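Local coordinates for protein xyloglucan-specific endo-beta-1,4-glucanase BoGH5A (Bacteroides ovatus, PDB 3ZMR) that cleaves the beta-1,4-glucan backbone of xyloglucan with retention of the beta-configuration, releasing xyloglucan oligosaccharides, at residues His179-Glu182 with Lys188-Ser191. Residues are numbered along the deposited sequence; the frame is centred on the assembly and turned at random.
Sequences HQFE and KIKS
Phe181 and Ile189 face each other as a non-hydrogen-bonded antiparallel beta pair, their CA atoms 4.3 Å apart, with a backbone hydrogen bond on each side of the pair. It is a short surface bridge in the connection that leads from strand 170-173 of the GH5 (beta/alpha)8 barrel to helix 191-206, away from the substrate-binding cleft. Lys190 N donates to Gln180 O at 2.9 Å, nearly straight at 169°. Glu182 N reaches Lys188 O at 2.7 Å on a more bent path. The same Lys188 oxygen takes a CA-H...O contact from Phe181 CA.

The two central side chains diverge at their roots, yet Ile189 CG1 meets the edge of the Phe181 ring, 3.9 Å from CE1. The Phe181 side chain also touches Arg236 of helix 227-248. With an alanine here the ring is gone, which would probably leave Ile189 CG1 without its aromatic neighbour and open a gap beside Arg236. Ile189 is buried and also packs on Met194 of helix 191-206.

Lys190, the N-cap residue of that helix, lays its chain over the backbone of 180-182. Its CG turns anti to the carbonyl carbon (chi1 -70°) and lies 3.3 Å from Gln180 O. The extended chain then carries CE past Phe181 O, and a water links NZ to His179 O. Glu182 and Lys188 run side by side, but their charged ends stay 5.9 Å apart (OE1 to NZ). At the helix start, another water accepts from Ser191 N and donates to Glu182 OE1 at 2.6 Å.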
ATOM      1  N   HIS A 179       9.537 -15.969   9.831  1.00 11.03           N
ATOM      2  CA  HIS A 179      10.699 -16.793  10.161  1.00 11.17           C
ATOM      3  C   HIS A 179      11.024 -16.774  11.650  1.00 11.12           C
ATOM      4  O   HIS A 179      11.995 -17.394  12.104  1.00 13.00           O
ATOM      5  CB  HIS A 179      11.919 -16.350   9.358  1.00 12.12           C
ATOM      6  CG  HIS A 179      12.363 -14.952   9.626  1.00 11.36           C
ATOM      7  ND1 HIS A 179      11.483 -13.936   9.941  1.00 10.56           N
ATOM      8  CD2 HIS A 179      13.590 -14.377   9.535  1.00 11.79           C
ATOM      9  CE1 HIS A 179      12.161 -12.812  10.087  1.00 10.96           C
ATOM     10  NE2 HIS A 179      13.440 -13.047   9.835  1.00 11.20           N
ATOM     11  N   GLN A 180      10.192 -16.074  12.421  1.00 11.40           N
ATOM     12  CA  GLN A 180      10.444 -15.811  13.850  1.00 12.26           C
ATOM     13  C   GLN A 180       9.201 -16.098  14.706  1.00 12.00           C
ATOM     14  O   GLN A 180       8.974 -15.430  15.736  1.00 16.42           O
ATOM     15  CB  GLN A 180      10.953 -14.382  14.076  1.00 14.44           C
ATOM     16  CG  GLN A 180      12.272 -14.104  13.384  1.00 14.99           C
ATOM     17  CD  GLN A 180      13.462 -14.709  14.110  1.00 15.35           C
ATOM     18  OE1 GLN A 180      13.431 -14.950  15.318  1.00 20.20           O
ATOM     19  NE2 GLN A 180      14.533 -14.953  13.374  1.00 18.21           N
ATOM     20  N   PHE A 181       8.382 -17.056  14.267  1.00 11.99           N
ATOM     21  CA  PHE A 181       7.231 -17.470  15.063  1.00 12.87           C
ATOM     22  C   PHE A 181       7.681 -18.343  16.248  1.00 20.93           C
ATOM     23  O   PHE A 181       8.516 -19.228  16.121  1.00 19.52           O
ATOM     24  CB  PHE A 181       6.214 -18.239  14.223  1.00 14.13           C
ATOM     25  CG  PHE A 181       5.474 -17.422  13.202  1.00 12.64           C
ATOM     26  CD1 PHE A 181       5.006 -16.143  13.470  1.00 13.36           C
ATOM     27  CD2 PHE A 181       5.159 -17.986  11.981  1.00 15.28           C
ATOM     28  CE1 PHE A 181       4.313 -15.445  12.490  1.00 13.40           C
ATOM     29  CE2 PHE A 181       4.426 -17.316  11.012  1.00 14.84           C
ATOM     30  CZ  PHE A 181       3.989 -16.027  11.280  1.00 14.54           C
ATOM     31  N   GLU A 182       7.122 -18.043  17.406  1.00 18.35           N
ATOM     32  CA  GLU A 182       7.180 -18.912  18.599  1.00 19.65           C
ATOM     33  C   GLU A 182       6.173 -20.068  18.468  1.00 19.88           C
ATOM     34  O   GLU A 182       6.440 -21.206  18.907  1.00 26.52           O
ATOM     35  CB  GLU A 182       6.845 -18.058  19.828  1.00 29.67           C
ATOM     36  CG  GLU A 182       6.578 -18.808  21.122  1.00 31.93           C
ATOM     37  CD  GLU A 182       6.111 -17.880  22.215  1.00 67.04           C
ATOM     38  OE1 GLU A 182       6.468 -16.681  22.164  1.00 51.03           O
ATOM     39  OE2 GLU A 182       5.388 -18.344  23.121  1.00201.05           O
ATOM     40  N   LYS A 188       2.130 -16.607  16.305  1.00 13.15           N
ATOM     41  CA  LYS A 188       2.682 -15.873  17.422  1.00 12.65           C
ATOM     42  C   LYS A 188       4.152 -15.594  17.207  1.00 13.96           C
ATOM     43  O   LYS A 188       4.950 -16.502  17.067  1.00 14.04           O
ATOM     44  CB  LYS A 188       2.461 -16.605  18.754  1.00 15.95           C
ATOM     45  CG  LYS A 188       3.043 -15.875  19.964  1.00 19.73           C
ATOM     46  CD  LYS A 188       2.271 -14.635  20.361  1.00 28.15           C
ATOM     47  CE  LYS A 188       2.802 -14.053  21.669  1.00 71.65           C
ATOM     48  NZ  LYS A 188       1.950 -12.932  22.159  1.00143.13           N
ATOM     49  N   ILE A 189       4.484 -14.309  17.206  1.00 12.02           N
ATOM     50  CA  ILE A 189       5.846 -13.829  16.939  1.00 10.86           C
ATOM     51  C   ILE A 189       6.674 -13.792  18.215  1.00 11.67           C
ATOM     52  O   ILE A 189       6.198 -13.298  19.251  1.00 13.89           O
ATOM     53  CB  ILE A 189       5.808 -12.420  16.286  1.00 12.45           C
ATOM     54  CG1 ILE A 189       5.033 -12.482  14.967  1.00 12.43           C
ATOM     55  CG2 ILE A 189       7.219 -11.908  16.011  1.00 14.48           C
ATOM     56  CD1 ILE A 189       4.556 -11.136  14.484  1.00 12.27           C
ATOM     57  N   LYS A 190       7.898 -14.322  18.139  1.00 11.34           N
ATOM     58  CA  LYS A 190       8.835 -14.249  19.251  1.00 12.00           C
ATOM     59  C   LYS A 190       9.043 -12.821  19.758  1.00 12.88           C
ATOM     60  O   LYS A 190       9.355 -11.908  18.971  1.00 12.27           O
ATOM     61  CB  LYS A 190      10.211 -14.804  18.862  1.00 19.03           C
ATOM     62  CG  LYS A 190      10.213 -16.313  18.654  1.00 15.57           C
ATOM     63  CD  LYS A 190      11.554 -16.886  18.143  1.00 21.86           C
ATOM     64  CE  LYS A 190      11.456 -18.398  17.988  1.00 29.11           C
ATOM     65  NZ  LYS A 190      12.709 -19.037  17.490  1.00 44.46           N
ATOM     66  N   SER A 191       8.927 -12.622  21.066  1.00 16.90           N
ATOM     67  CA  SER A 191       9.109 -11.292  21.651  0.50 24.39           C
ATOM     68  C   SER A 191      10.521 -10.774  21.385  1.00 12.08           C
ATOM     69  O   SER A 191      10.727  -9.561  21.175  1.00 13.24           O
ATOM     70  CB  SER A 191       8.819 -11.286  23.160  0.50 13.61           C
ATOM     71  OG  SER A 191       9.702 -12.140  23.860  0.50 30.46           O
TER
HETATM   72  O   HOH W   1      13.135 -18.578  14.765  1.00 36.48           O
HETATM   73  O   HOH W   2      10.902 -19.472  14.578  1.00 38.49           O
HETATM   74  O   HOH W   3       7.934 -14.631  22.903  1.00 29.24           O